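Local coordinates for NAP1-binding protein 2 (Saccharomyces cerevisiae, PDB 1YN8) that acts, through a protein of which this chain is the SH3 domain, as an adaptor between the PTC1 phosphatase and the PBS2 kinase, and negatively regulates the HOG osmotic-stress pathway, at residues L7-P12 / R19-D24. Sequence-based numbering, arbitrary orientation.
Sequences LYDFEP and RLAEGD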
loop_
_atom_site.group_PDB
_atom_site.type_symbol
_atom_site.label_atom_id
_atom_site.label_comp_id
_atom_site.label_asym_id
_atom_site.label_seq_id
_atom_site.Cartn_x
_atom_site.Cartn_y
_atom_site.Cartn_z
ATOM N N LEU A 7 1.927 3.027 -7.685
ATOM C CA LEU A 7 2.403 3.984 -8.704
ATOM C C LEU A 7 3.928 4.157 -8.714
ATOM O O LEU A 7 4.526 4.339 -9.781
ATOM C CB LEU A 7 1.753 5.356 -8.467
ATOM C CG LEU A 7 0.236 5.495 -8.651
ATOM C CD1 LEU A 7 -0.216 6.920 -8.266
ATOM C CD2 LEU A 7 -0.219 5.171 -10.071
ATOM N N TYR A 8 4.539 4.168 -7.519
ATOM C CA TYR A 8 5.983 4.406 -7.353
ATOM C C TYR A 8 6.621 3.418 -6.365
ATOM O O TYR A 8 5.930 2.901 -5.493
ATOM C CB TYR A 8 6.226 5.827 -6.826
ATOM C CG TYR A 8 5.326 6.923 -7.382
ATOM C CD1 TYR A 8 5.339 7.260 -8.731
ATOM C CD2 TYR A 8 4.456 7.620 -6.533
ATOM C CE1 TYR A 8 4.507 8.285 -9.220
ATOM C CE2 TYR A 8 3.616 8.617 -7.007
ATOM C CZ TYR A 8 3.656 8.955 -8.353
ATOM O OH TYR A 8 2.816 9.950 -8.831
ATOM N N ASP A 9 7.950 3.226 -6.485
ATOM C CA ASP A 9 8.745 2.562 -5.438
ATOM C C ASP A 9 8.528 3.285 -4.102
ATOM O O ASP A 9 8.412 4.526 -4.060
ATOM C CB ASP A 9 10.248 2.593 -5.790
ATOM C CG ASP A 9 10.635 1.680 -6.919
ATOM O OD1 ASP A 9 9.801 0.873 -7.377
ATOM O OD2 ASP A 9 11.826 1.790 -7.360
ATOM N N PHE A 10 8.464 2.531 -3.009
ATOM C CA PHE A 10 8.384 3.131 -1.666
ATOM C C PHE A 10 9.323 2.405 -0.686
ATOM O O PHE A 10 9.144 1.216 -0.416
ATOM C CB PHE A 10 6.942 3.111 -1.151
ATOM C CG PHE A 10 6.803 3.554 0.273
ATOM C CD1 PHE A 10 7.160 4.844 0.645
ATOM C CD2 PHE A 10 6.355 2.668 1.254
ATOM C CE1 PHE A 10 7.039 5.256 1.971
ATOM C CE2 PHE A 10 6.232 3.065 2.576
ATOM C CZ PHE A 10 6.584 4.361 2.938
ATOM N N GLU A 11 10.302 3.166 -0.190
ATOM C CA GLU A 11 11.344 2.766 0.761
ATOM C C GLU A 11 10.913 3.134 2.203
ATOM O O GLU A 11 10.854 4.319 2.556
ATOM C CB GLU A 11 12.615 3.536 0.411
ATOM C CG GLU A 11 13.836 3.244 1.278
ATOM C CD GLU A 11 14.585 2.023 0.816
ATOM O OE1 GLU A 11 14.825 1.908 -0.403
ATOM O OE2 GLU A 11 14.940 1.187 1.676
ATOM N N PRO A 12 10.588 2.128 3.024
ATOM C CA PRO A 12 9.959 2.316 4.346
ATOM C C PRO A 12 10.692 3.136 5.442
ATOM O O PRO A 12 10.114 4.085 5.970
ATOM C CB PRO A 12 9.734 0.869 4.824
ATOM C CG PRO A 12 9.713 0.073 3.593
ATOM C CD PRO A 12 10.717 0.696 2.706
ATOM N N ARG A 19 7.010 -2.041 2.273
ATOM C CA ARG A 19 7.789 -1.711 1.064
ATOM C C ARG A 19 6.963 -1.956 -0.205
ATOM O O ARG A 19 6.307 -2.995 -0.352
ATOM C CB ARG A 19 9.081 -2.536 0.995
ATOM C CG ARG A 19 9.888 -2.368 -0.313
ATOM C CD ARG A 19 11.221 -3.134 -0.326
ATOM N NE ARG A 19 12.197 -2.674 0.671
ATOM C CZ ARG A 19 13.001 -1.619 0.551
ATOM N NH1 ARG A 19 12.984 -0.843 -0.535
ATOM N NH2 ARG A 19 13.844 -1.339 1.538
ATOM N N LEU A 20 7.028 -1.007 -1.146
ATOM C CA LEU A 20 6.421 -1.184 -2.448
ATOM C C LEU A 20 7.459 -1.029 -3.564
ATOM O O LEU A 20 8.461 -0.310 -3.440
ATOM C CB LEU A 20 5.286 -0.151 -2.690
ATOM C CG LEU A 20 4.106 -0.005 -1.715
ATOM C CD1 LEU A 20 3.245 1.223 -2.133
ATOM C CD2 LEU A 20 3.234 -1.242 -1.611
ATOM N N ALA A 21 7.192 -1.746 -4.644
ATOM C CA ALA A 21 7.793 -1.501 -5.939
ATOM C C ALA A 21 6.706 -1.069 -6.957
ATOM O O ALA A 21 5.558 -1.579 -6.946
ATOM C CB ALA A 21 8.452 -2.750 -6.402
ATOM N N GLU A 22 7.075 -0.153 -7.851
ATOM C CA GLU A 22 6.197 0.310 -8.911
ATOM C C GLU A 22 5.561 -0.904 -9.607
ATOM O O GLU A 22 6.283 -1.843 -9.975
ATOM C CB GLU A 22 6.986 1.132 -9.938
ATOM C CG GLU A 22 6.119 1.706 -11.076
ATOM C CD GLU A 22 6.896 2.595 -12.066
ATOM O OE1 GLU A 22 8.112 2.838 -11.885
ATOM O OE2 GLU A 22 6.272 3.050 -13.051
ATOM N N GLY A 23 4.234 -0.872 -9.757
ATOM C CA GLY A 23 3.446 -1.955 -10.395
ATOM C C GLY A 23 2.915 -3.072 -9.502
ATOM O O GLY A 23 2.162 -3.972 -9.978
ATOM N N ASP A 24 3.339 -3.086 -8.236
ATOM C CA ASP A 24 2.832 -4.073 -7.255
ATOM C C ASP A 24 1.283 -4.067 -7.127
ATOM O O ASP A 24 0.656 -2.992 -7.025
ATOM C CB ASP A 24 3.410 -3.825 -5.840
ATOM C CG ASP A 24 4.833 -4.356 -5.618
ATOM O OD1 ASP A 24 5.415 -5.085 -6.444
ATOM O OD2 ASP A 24 5.366 -4.057 -4.535
#
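F10 and L20 pair through their backbones, as one antiparallel hydrogen-bonded bridge. F10 N gives a nearly straight bond to L20 O at 2.9 Å, and L20 N returns a longer one of 3.2 Å to an in-plane lone pair of F10 O. On one face of the pair F10 CB meets L20 CB at 4.0 Å.

Beyond F10, E11 and R19 lie side by side and form a salt bridge, R19 NH2 to E11 OE2 at 2.8 Å. A weak second bond joins R19 NH1 to E11 OE1. The carboxylate and guanidinium planes stand 75° apart, and R19 NH2 reaches E11 OE2 from above the carboxylate plane. A bend at chi3 (-64°) turns the R19 chain so that P12 CD sits over one guanidinium face. P12 CG also packs on R19 CA at 3.6 Å.

These two segments are the arms of the RT loop of the SH3 fold, between strands 2-6 and 25-33. In SH3 domains this loop borders the groove for proline-rich peptides.

At the other end, D9 OD1 accepts a nearly straight bond of 3.0 Å from E22 N. E22 CG, anti to its backbone N (chi1 -178°), makes a van der Waals approach of 3.3 Å to L7 O.

A type II turn from A21 to D24 shapes this end, with G23 at positive phi. The backbone hydrogen bond D24 N to A21 O closes the turn, and the D24 side chain braces it, with A21 N donating to D24 OD2. Further out, L20 packs on A6 and V50, F10 touches P51 and E17, and the Y8 ring meets F54 edge-to-face.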